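Local coordinates for NikO protein (Streptomyces tendae, PDB 4FQD) that acts as an enolpyruvyl transferase of the MurA type and is essential in nikkomycin biosynthesis, at residues A[340-348]-A[360-371]; A[412-420]-A[441-452]. The protein carries 4 engineered substitutions. All coordinates share one frame; numbering follows the deposited sequence.

Contact 1 (A[340-348]-A[360-371]); sequences FSDSQPFLA and IREAVWEHRFGF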
loop_
_atom_site.group_PDB
_atom_site.type_symbol
_atom_site.label_atom_id
_atom_site.label_comp_id
_atom_site.label_asym_id
_atom_site.label_seq_id
_atom_site.Cartn_x
_atom_site.Cartn_y
_atom_site.Cartn_z
ATOM N N PHE A 340 10.299 2.820 -6.412
ATOM C CA PHE A 340 10.290 3.944 -7.341
ATOM C C PHE A 340 8.981 4.019 -8.116
ATOM O O PHE A 340 8.324 3.005 -8.350
ATOM C CB PHE A 340 11.456 3.844 -8.326
ATOM C CG PHE A 340 12.745 4.397 -7.798
ATOM C CD1 PHE A 340 12.933 5.766 -7.694
ATOM C CD2 PHE A 340 13.777 3.552 -7.423
ATOM C CE1 PHE A 340 14.119 6.281 -7.214
ATOM C CE2 PHE A 340 14.966 4.063 -6.943
ATOM C CZ PHE A 340 15.139 5.429 -6.840
ATOM N N SER A 341 8.611 5.229 -8.516
ATOM C CA SER A 341 7.404 5.435 -9.297
ATOM C C SER A 341 7.605 4.920 -10.720
ATOM O O SER A 341 6.662 4.474 -11.372
ATOM C CB SER A 341 7.039 6.919 -9.315
ATOM O OG SER A 341 5.710 7.110 -9.765
ATOM N N ASP A 342 8.847 4.979 -11.189
ATOM C CA ASP A 342 9.188 4.534 -12.536
ATOM C C ASP A 342 9.265 3.013 -12.637
ATOM O O ASP A 342 9.218 2.454 -13.733
ATOM C CB ASP A 342 10.515 5.149 -12.983
ATOM C CG ASP A 342 10.413 6.640 -13.225
ATOM O OD1 ASP A 342 9.353 7.092 -13.706
ATOM O OD2 ASP A 342 11.391 7.362 -12.937
ATOM N N SER A 343 9.387 2.349 -11.491
ATOM C CA SER A 343 9.501 0.894 -11.459
ATOM C C SER A 343 8.131 0.229 -11.539
ATOM O O SER A 343 8.001 -0.900 -12.012
ATOM C CB SER A 343 10.227 0.446 -10.189
ATOM O OG SER A 343 11.529 1.003 -10.120
ATOM N N GLN A 344 7.114 0.947 -11.077
ATOM C CA GLN A 344 5.747 0.432 -11.018
ATOM C C GLN A 344 5.143 -0.103 -12.335
ATOM O O GLN A 344 4.484 -1.144 -12.318
ATOM C CB GLN A 344 4.826 1.461 -10.345
ATOM C CG GLN A 344 3.519 1.717 -11.062
ATOM C CD GLN A 344 3.279 3.192 -11.301
ATOM O OE1 GLN A 344 2.890 3.598 -12.394
ATOM N NE2 GLN A 344 3.507 4.005 -10.274
ATOM N N PRO A 345 5.358 0.589 -13.472
ATOM C CA PRO A 345 4.772 0.049 -14.708
ATOM C C PRO A 345 5.310 -1.332 -15.088
ATOM O O PRO A 345 4.564 -2.158 -15.616
ATOM C CB PRO A 345 5.183 1.076 -15.768
ATOM C CG PRO A 345 5.383 2.335 -15.013
ATOM C CD PRO A 345 5.960 1.917 -13.696
ATOM N N PHE A 346 6.588 -1.577 -14.818
ATOM C CA PHE A 346 7.198 -2.860 -15.145
ATOM C C PHE A 346 6.732 -3.952 -14.187
ATOM O O PHE A 346 6.650 -5.122 -14.557
ATOM C CB PHE A 346 8.721 -2.744 -15.135
ATOM C CG PHE A 346 9.246 -1.659 -16.028
ATOM C CD1 PHE A 346 9.367 -1.865 -17.392
ATOM C CD2 PHE A 346 9.611 -0.429 -15.506
ATOM C CE1 PHE A 346 9.845 -0.868 -18.218
ATOM C CE2 PHE A 346 10.092 0.572 -16.326
ATOM C CZ PHE A 346 10.209 0.353 -17.684
ATOM N N LEU A 347 6.424 -3.560 -12.956
ATOM C CA LEU A 347 5.897 -4.491 -11.970
ATOM C C LEU A 347 4.447 -4.834 -12.292
ATOM O O LEU A 347 3.965 -5.920 -11.965
ATOM C CB LEU A 347 6.010 -3.898 -10.566
ATOM C CG LEU A 347 7.439 -3.590 -10.114
ATOM C CD1 LEU A 347 7.446 -2.878 -8.774
ATOM C CD2 LEU A 347 8.259 -4.868 -10.049
ATOM N N ALA A 348 3.758 -3.900 -12.938
ATOM C CA ALA A 348 2.384 -4.118 -13.370
ATOM C C ALA A 348 2.340 -5.167 -14.473
ATOM O O ALA A 348 1.448 -6.013 -14.504
ATOM C CB ALA A 348 1.765 -2.816 -13.851
ATOM N N ILE A 360 -1.478 -1.888 -7.019
ATOM C CA ILE A 360 -0.410 -0.898 -7.079
ATOM C C ILE A 360 -0.920 0.489 -6.708
ATOM O O ILE A 360 -1.833 1.016 -7.346
ATOM C CB ILE A 360 0.226 -0.844 -8.480
ATOM C CG1 ILE A 360 0.798 -2.214 -8.857
ATOM C CG2 ILE A 360 1.301 0.231 -8.536
ATOM C CD1 ILE A 360 1.411 -2.265 -10.239
ATOM N N ARG A 361 -0.331 1.076 -5.672
ATOM C CA ARG A 361 -0.718 2.412 -5.239
ATOM C C ARG A 361 0.393 3.424 -5.488
ATOM O O ARG A 361 1.543 3.209 -5.106
ATOM C CB ARG A 361 -1.097 2.415 -3.758
ATOM C CG ARG A 361 -1.801 3.684 -3.314
ATOM C CD ARG A 361 -2.106 3.649 -1.832
ATOM N NE ARG A 361 -3.311 4.405 -1.510
ATOM C CZ ARG A 361 -4.516 3.863 -1.377
ATOM N NH1 ARG A 361 -4.678 2.558 -1.531
ATOM N NH2 ARG A 361 -5.560 4.625 -1.084
ATOM N N GLU A 362 0.035 4.530 -6.130
ATOM C CA GLU A 362 0.984 5.594 -6.427
ATOM C C GLU A 362 0.949 6.670 -5.347
ATOM O O GLU A 362 -0.094 7.275 -5.099
ATOM C CB GLU A 362 0.667 6.211 -7.789
ATOM C CG GLU A 362 1.490 7.438 -8.115
ATOM C CD GLU A 362 2.958 7.122 -8.302
ATOM O OE1 GLU A 362 3.279 6.270 -9.155
ATOM O OE2 GLU A 362 3.789 7.724 -7.590
ATOM N N ALA A 363 2.090 6.910 -4.709
ATOM C CA ALA A 363 2.165 7.893 -3.633
ATOM C C ALA A 363 3.227 8.959 -3.888
ATOM O O ALA A 363 3.692 9.616 -2.957
ATOM C CB ALA A 363 2.412 7.205 -2.300
ATOM N N VAL A 364 3.611 9.122 -5.149
ATOM C CA VAL A 364 4.565 10.161 -5.531
ATOM C C VAL A 364 4.017 11.004 -6.678
ATOM O O VAL A 364 3.639 12.159 -6.485
ATOM C CB VAL A 364 5.931 9.569 -5.940
ATOM C CG1 VAL A 364 6.893 10.680 -6.337
ATOM C CG2 VAL A 364 6.514 8.737 -4.809
ATOM N N TRP A 365 3.971 10.419 -7.872
ATOM C CA TRP A 365 3.491 11.131 -9.051
ATOM C C TRP A 365 2.072 10.731 -9.429
ATOM O O TRP A 365 1.861 9.763 -10.159
ATOM C CB TRP A 365 4.430 10.919 -10.239
ATOM C CG TRP A 365 5.749 11.595 -10.075
ATOM C CD1 TRP A 365 6.962 10.996 -9.895
ATOM C CD2 TRP A 365 5.994 13.007 -10.059
ATOM N NE1 TRP A 365 7.946 11.946 -9.777
ATOM C CE2 TRP A 365 7.378 13.188 -9.873
ATOM C CE3 TRP A 365 5.175 14.134 -10.189
ATOM C CZ2 TRP A 365 7.963 14.452 -9.812
ATOM C CZ3 TRP A 365 5.758 15.387 -10.129
ATOM C CH2 TRP A 365 7.139 15.537 -9.942
ATOM N N GLU A 366 1.108 11.493 -8.926
ATOM C CA GLU A 366 -0.298 11.280 -9.229
ATOM C C GLU A 366 -0.554 11.228 -10.731
ATOM O O GLU A 366 0.085 11.944 -11.501
ATOM C CB GLU A 366 -1.115 12.414 -8.622
ATOM C CG GLU A 366 -2.597 12.154 -8.589
ATOM C CD GLU A 366 -2.980 11.015 -7.662
ATOM O OE1 GLU A 366 -2.250 10.743 -6.681
ATOM O OE2 GLU A 366 -4.027 10.392 -7.926
ATOM N N HIS A 367 -1.488 10.372 -11.137
ATOM C CA HIS A 367 -1.896 10.268 -12.536
ATOM C C HIS A 367 -0.764 9.875 -13.484
ATOM O O HIS A 367 -0.438 10.623 -14.408
ATOM C CB HIS A 367 -2.532 11.576 -13.022
ATOM C CG HIS A 367 -3.924 11.795 -12.524
ATOM N ND1 HIS A 367 -4.237 12.753 -11.583
ATOM C CD2 HIS A 367 -5.086 11.172 -12.827
ATOM C CE1 HIS A 367 -5.534 12.715 -11.336
ATOM N NE2 HIS A 367 -6.073 11.764 -12.076
ATOM N N ARG A 368 -0.161 8.714 -13.256
ATOM C CA ARG A 368 0.787 8.167 -14.224
ATOM C C ARG A 368 0.522 6.687 -14.502
ATOM O O ARG A 368 1.444 5.879 -14.628
ATOM C CB ARG A 368 2.243 8.420 -13.812
ATOM C CG ARG A 368 2.693 7.731 -12.541
ATOM C CD ARG A 368 4.187 7.919 -12.334
ATOM N NE ARG A 368 4.982 7.287 -13.384
ATOM C CZ ARG A 368 6.309 7.328 -13.442
ATOM N NH1 ARG A 368 6.996 7.974 -12.509
ATOM N NH2 ARG A 368 6.952 6.725 -14.434
ATOM N N PHE A 369 -0.758 6.349 -14.599
ATOM C CA PHE A 369 -1.175 5.024 -15.025
ATOM C C PHE A 369 -1.680 5.110 -16.458
ATOM O O PHE A 369 -2.602 4.396 -16.848
ATOM C CB PHE A 369 -2.273 4.488 -14.107
ATOM C CG PHE A 369 -1.806 4.191 -12.712
ATOM C CD1 PHE A 369 -0.574 3.596 -12.491
ATOM C CD2 PHE A 369 -2.595 4.510 -11.619
ATOM C CE1 PHE A 369 -0.140 3.322 -11.207
ATOM C CE2 PHE A 369 -2.167 4.238 -10.332
ATOM C CZ PHE A 369 -0.938 3.643 -10.126
ATOM N N GLY A 370 -1.068 5.997 -17.239
ATOM C CA GLY A 370 -1.467 6.214 -18.618
ATOM C C GLY A 370 -1.117 5.060 -19.537
ATOM O O GLY A 370 -1.575 5.005 -20.679
ATOM N N PHE A 371 -0.298 4.138 -19.041
ATOM C CA PHE A 371 0.077 2.954 -19.806
ATOM C C PHE A 371 -1.010 1.886 -19.726
ATOM O O PHE A 371 -1.094 1.008 -20.584
ATOM C CB PHE A 371 1.407 2.390 -19.295
ATOM C CG PHE A 371 1.390 2.012 -17.838
ATOM C CD1 PHE A 371 1.731 2.934 -16.863
ATOM C CD2 PHE A 371 1.036 0.732 -17.444
ATOM C CE1 PHE A 371 1.716 2.589 -15.523
ATOM C CE2 PHE A 371 1.018 0.380 -16.107
ATOM C CZ PHE A 371 1.360 1.310 -15.145
#
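Glu362 OE1 takes hydrogen bonds from two side chains of 340-348. Ser341 OG gives one, 2.6 Å from Glu362 OE1, on the syn side and somewhat out of the carboxylate plane. Gln344 NE2 gives the other, 2.5 Å from Glu362 OE1, almost in line with the C-O bond. The amide and carboxylate planes stand 70° apart. The second oxygen, OE2, turns back on its own segment and accepts from the backbone N atoms of Val364 and Trp365.

A salt bridge lies next to this group. Arg368 presents NH1 and NH2 end-on, and both bind one atom: Asp342 OD1 is 2.5 Å from Arg368 NH2 and 2.8 Å from Arg368 NH1. OD1 lies in the guanidinium plane, but the carboxylate is tilted 68° to it. Arg368 CG sits between the backbone N and the carbonyl carbon (chi1 65°), and a bend at chi3 turns the chain past Ser341 OG. Ser341 O covers one guanidinium face.

Outward the contact becomes mostly apolar. Gln344 OE1 lies near Phe369 CE1 and at the edge of the Phe371 ring, and Gln344 CG packs on Ile360 CG2. Pro345 CB lies over the Phe371 face in a CH-pi contact, 3.9 Å from the ring centroid. Ala348 CB meets Ile360 CD1 at 3.7 Å. Helix 344-351 thus packs against strand 356-362 of its own beta-alpha-beta unit. Arg410 touches both Asp342 and Arg368.

A glutamine in place of Glu362 has one acceptor oxygen, not two, and would probably leave either Gln344 NE2 or the N-H groups of Val364 and Trp365 without an acceptor. Four donors on one buried carboxylate are consistent with an ionised Glu362 that ties the strand and its following turn to Ser341 and Gln344 near the helix start.

Contact 2 (A[412-420]-A[441-452]); sequences AAVLLLAAL and LVEDLVKLGADI
Leu416 reaches across to Leu445 because its CG stands opposite the backbone N (chi1 -179°), which carries both methyls toward 441-452. Leu445 takes the other common turn, with CG opposite the carbonyl carbon (chi1 -77°). The two side chains meet tip to tip, with Leu416 CD2 3.6 Å from Leu445 CD1. Leu416 CD1 goes to a different partner, Ile452 CD1, at 3.7 Å and again end to end. The fork of Leu416 therefore divides between the helix and the strand of the second segment. Its CD2 also meets Val442 CG2, the two side chains crossing at about a right angle.

Leu420, one turn on, divides its methyls in a similar way. CD1 lies 3.8 Å from Leu445 CD1, while CD2 lies 3.8 Å from Ala450 CB and also approaches Ile452 CG1. Leu445 CD1 is thus touched by Leu416, Leu417 and Leu420.

The helices 409-419 and 441-447 run side by side, with their short segments crossing at -23° and 11.9 Å apart at closest approach. Each links two parallel strands of one mixed four-stranded sheet: 402-405 to 425-429, and 425-429 to 451-456. These are beta-alpha-beta connections of the inverse alpha/beta barrel. Leu416 and Leu420 also rest on Ile18 of strand 14-19 in that sheet.

At the start of the second helix, Ala413 CB touches Leu441 CD2 at 3.9 Å. At its other end the chain leaves through a Schellman motif. Ala450 N bonds to Leu445 O and Gly449 N to Val446 O, with Gly449 at positive phi. Leu445 O also takes Leu448 N, from the opposite face of its plane. The turn places Ala450 CB against Leu420 and leads directly into the edge strand 451-456. Trp271 of helix 265-278 packs on Leu445 and Leu448.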
loop_
_atom_site.group_PDB
_atom_site.type_symbol
_atom_site.label_atom_id
_atom_site.label_comp_id
_atom_site.label_asym_id
_atom_site.label_seq_id
_atom_site.Cartn_x
_atom_site.Cartn_y
_atom_site.Cartn_z
ATOM N N ALA A 412 6.296 4.005 -22.675
ATOM C CA ALA A 412 6.800 3.549 -23.964
ATOM C C ALA A 412 7.601 2.260 -23.818
ATOM O O ALA A 412 7.519 1.364 -24.660
ATOM C CB ALA A 412 7.651 4.629 -24.610
ATOM N N ALA A 413 8.372 2.169 -22.739
ATOM C CA ALA A 413 9.214 1.007 -22.495
ATOM C C ALA A 413 8.391 -0.237 -22.174
ATOM O O ALA A 413 8.626 -1.305 -22.738
ATOM C CB ALA A 413 10.204 1.295 -21.374
ATOM N N VAL A 414 7.425 -0.094 -21.272
ATOM C CA VAL A 414 6.627 -1.234 -20.829
ATOM C C VAL A 414 5.680 -1.739 -21.923
ATOM O O VAL A 414 5.370 -2.930 -21.982
ATOM C CB VAL A 414 5.846 -0.922 -19.525
ATOM C CG1 VAL A 414 4.711 0.060 -19.790
ATOM C CG2 VAL A 414 5.318 -2.205 -18.896
ATOM N N LEU A 415 5.236 -0.839 -22.795
ATOM C CA LEU A 415 4.388 -1.227 -23.915
ATOM C C LEU A 415 5.197 -2.003 -24.944
ATOM O O LEU A 415 4.709 -2.963 -25.542
ATOM C CB LEU A 415 3.747 -0.001 -24.567
ATOM C CG LEU A 415 2.634 0.683 -23.772
ATOM C CD1 LEU A 415 2.070 1.864 -24.545
ATOM C CD2 LEU A 415 1.543 -0.312 -23.423
ATOM N N LEU A 416 6.440 -1.579 -25.141
ATOM C CA LEU A 416 7.336 -2.230 -26.086
ATOM C C LEU A 416 7.670 -3.647 -25.631
ATOM O O LEU A 416 7.751 -4.564 -26.446
ATOM C CB LEU A 416 8.617 -1.409 -26.254
ATOM C CG LEU A 416 9.659 -1.938 -27.238
ATOM C CD1 LEU A 416 9.030 -2.199 -28.597
ATOM C CD2 LEU A 416 10.811 -0.953 -27.361
ATOM N N LEU A 417 7.854 -3.821 -24.326
ATOM C CA LEU A 417 8.150 -5.132 -23.762
ATOM C C LEU A 417 6.946 -6.060 -23.872
ATOM O O LEU A 417 7.086 -7.240 -24.194
ATOM C CB LEU A 417 8.578 -5.008 -22.299
ATOM C CG LEU A 417 9.864 -4.231 -22.015
ATOM C CD1 LEU A 417 10.166 -4.229 -20.526
ATOM C CD2 LEU A 417 11.028 -4.809 -22.804
ATOM N N ALA A 418 5.764 -5.516 -23.600
ATOM C CA ALA A 418 4.529 -6.287 -23.669
ATOM C C ALA A 418 4.200 -6.673 -25.107
ATOM O O ALA A 418 3.684 -7.761 -25.363
ATOM C CB ALA A 418 3.383 -5.503 -23.050
ATOM N N ALA A 419 4.505 -5.779 -26.042
ATOM C CA ALA A 419 4.263 -6.033 -27.458
ATOM C C ALA A 419 5.140 -7.169 -27.973
ATOM O O ALA A 419 4.727 -7.939 -28.840
ATOM C CB ALA A 419 4.497 -4.771 -28.271
ATOM N N LEU A 420 6.351 -7.268 -27.433
ATOM C CA LEU A 420 7.290 -8.310 -27.837
ATOM C C LEU A 420 6.836 -9.696 -27.385
ATOM O O LEU A 420 7.346 -10.711 -27.859
ATOM C CB LEU A 420 8.690 -8.009 -27.299
ATOM C CG LEU A 420 9.439 -6.856 -27.968
ATOM C CD1 LEU A 420 10.714 -6.527 -27.207
ATOM C CD2 LEU A 420 9.751 -7.192 -29.418
ATOM N N LEU A 441 16.882 1.915 -26.630
ATOM C CA LEU A 441 16.220 0.710 -26.139
ATOM C C LEU A 441 15.824 -0.241 -27.265
ATOM O O LEU A 441 15.918 -1.460 -27.119
ATOM C CB LEU A 441 14.991 1.078 -25.304
ATOM C CG LEU A 441 14.232 -0.085 -24.659
ATOM C CD1 LEU A 441 15.152 -0.893 -23.756
ATOM C CD2 LEU A 441 13.025 0.422 -23.887
ATOM N N VAL A 442 15.385 0.321 -28.387
ATOM C CA VAL A 442 15.000 -0.484 -29.540
ATOM C C VAL A 442 16.191 -1.267 -30.089
ATOM O O VAL A 442 16.098 -2.472 -30.317
ATOM C CB VAL A 442 14.389 0.384 -30.659
ATOM C CG1 VAL A 442 14.223 -0.425 -31.935
ATOM C CG2 VAL A 442 13.054 0.960 -30.210
ATOM N N GLU A 443 17.311 -0.576 -30.283
ATOM C CA GLU A 443 18.521 -1.205 -30.803
ATOM C C GLU A 443 19.030 -2.310 -29.882
ATOM O O GLU A 443 19.450 -3.370 -30.347
ATOM C CB GLU A 443 19.618 -0.161 -31.019
ATOM C CG GLU A 443 20.940 -0.745 -31.488
ATOM C CD GLU A 443 22.050 0.287 -31.531
ATOM O OE1 GLU A 443 21.877 1.323 -32.207
ATOM O OE2 GLU A 443 23.094 0.065 -30.881
ATOM N N ASP A 444 18.989 -2.058 -28.577
ATOM C CA ASP A 444 19.441 -3.037 -27.594
ATOM C C ASP A 444 18.562 -4.283 -27.592
ATOM O O ASP A 444 19.057 -5.401 -27.442
ATOM C CB ASP A 444 19.489 -2.420 -26.194
ATOM C CG ASP A 444 20.638 -1.446 -26.027
ATOM O OD1 ASP A 444 21.633 -1.571 -26.772
ATOM O OD2 ASP A 444 20.551 -0.561 -25.150
ATOM N N LEU A 445 17.257 -4.085 -27.759
ATOM C CA LEU A 445 16.312 -5.196 -27.801
ATOM C C LEU A 445 16.472 -6.014 -29.079
ATOM O O LEU A 445 16.520 -7.244 -29.032
ATOM C CB LEU A 445 14.875 -4.686 -27.673
ATOM C CG LEU A 445 14.424 -4.296 -26.264
ATOM C CD1 LEU A 445 13.065 -3.621 -26.304
ATOM C CD2 LEU A 445 14.385 -5.519 -25.362
ATOM N N VAL A 446 16.549 -5.323 -30.212
ATOM C CA VAL A 446 16.762 -5.964 -31.508
ATOM C C VAL A 446 18.036 -6.808 -31.485
ATOM O O VAL A 446 18.096 -7.887 -32.079
ATOM C CB VAL A 446 16.845 -4.913 -32.640
ATOM C CG1 VAL A 446 17.400 -5.526 -33.921
ATOM C CG2 VAL A 446 15.478 -4.289 -32.886
ATOM N N LYS A 447 19.040 -6.312 -30.772
ATOM C CA LYS A 447 20.311 -7.006 -30.627
ATOM C C LYS A 447 20.126 -8.351 -29.926
ATOM O O LYS A 447 20.909 -9.281 -30.127
ATOM C CB LYS A 447 21.287 -6.132 -29.839
ATOM C CG LYS A 447 22.745 -6.514 -29.991
ATOM C CD LYS A 447 23.629 -5.622 -29.134
ATOM C CE LYS A 447 23.435 -4.151 -29.475
ATOM N NZ LYS A 447 24.227 -3.267 -28.574
ATOM N N LEU A 448 19.084 -8.449 -29.107
ATOM C CA LEU A 448 18.793 -9.677 -28.374
ATOM C C LEU A 448 17.917 -10.631 -29.183
ATOM O O LEU A 448 17.667 -11.759 -28.762
ATOM C CB LEU A 448 18.119 -9.360 -27.038
ATOM C CG LEU A 448 18.922 -8.532 -26.033
ATOM C CD1 LEU A 448 18.083 -8.245 -24.798
ATOM C CD2 LEU A 448 20.209 -9.249 -25.656
ATOM N N GLY A 449 17.447 -10.172 -30.338
ATOM C CA GLY A 449 16.650 -11.007 -31.219
ATOM C C GLY A 449 15.261 -10.460 -31.485
ATOM O O GLY A 449 14.469 -11.076 -32.199
ATOM N N ALA A 450 14.963 -9.300 -30.911
ATOM C CA ALA A 450 13.654 -8.679 -31.081
ATOM C C ALA A 450 13.455 -8.177 -32.506
ATOM O O ALA A 450 14.390 -7.690 -33.141
ATOM C CB ALA A 450 13.471 -7.542 -30.088
ATOM N N ASP A 451 12.229 -8.300 -33.004
ATOM C CA ASP A 451 11.898 -7.828 -34.341
ATOM C C ASP A 451 11.163 -6.495 -34.270
ATOM O O ASP A 451 9.933 -6.449 -34.294
ATOM C CB ASP A 451 11.058 -8.866 -35.089
ATOM C CG ASP A 451 10.884 -8.528 -36.557
ATOM O OD1 ASP A 451 11.632 -7.666 -37.064
ATOM O OD2 ASP A 451 10.007 -9.133 -37.208
ATOM N N ILE A 452 11.929 -5.413 -34.174
ATOM C CA ILE A 452 11.367 -4.069 -34.109
ATOM C C ILE A 452 11.849 -3.245 -35.297
ATOM O O ILE A 452 13.048 -3.169 -35.563
ATOM C CB ILE A 452 11.762 -3.355 -32.803
ATOM C CG1 ILE A 452 11.524 -4.272 -31.600
ATOM C CG2 ILE A 452 10.993 -2.048 -32.655
ATOM C CD1 ILE A 452 11.980 -3.685 -30.286
#

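Overall arrangement
Contact 1 closes before contact 2 opens along the chain, and their centres lie 21 Å apart. They still touch through the two helices 344-351 and 409-419. Phe346 points away from 360-371 and packs on the other helix: its CZ is 3.8 Å from Ala413 CB, and its CD1 is 4.0 Å from Leu417 CD1. Pro345 O is 3.4 Å from Val414 CG2. Ala413 and Leu417 serve both contacts: Ala413 CB also touches Leu441, and Leu417 turns CD1 to Phe346 and CD2 to Leu445. Arg410 gives helix 409-419 a further link to contact 1. The sulfate about 4 Å from the Trp365 side chain of contact 1 probably came from the crystallisation liquor, though it may mark an anion pocket.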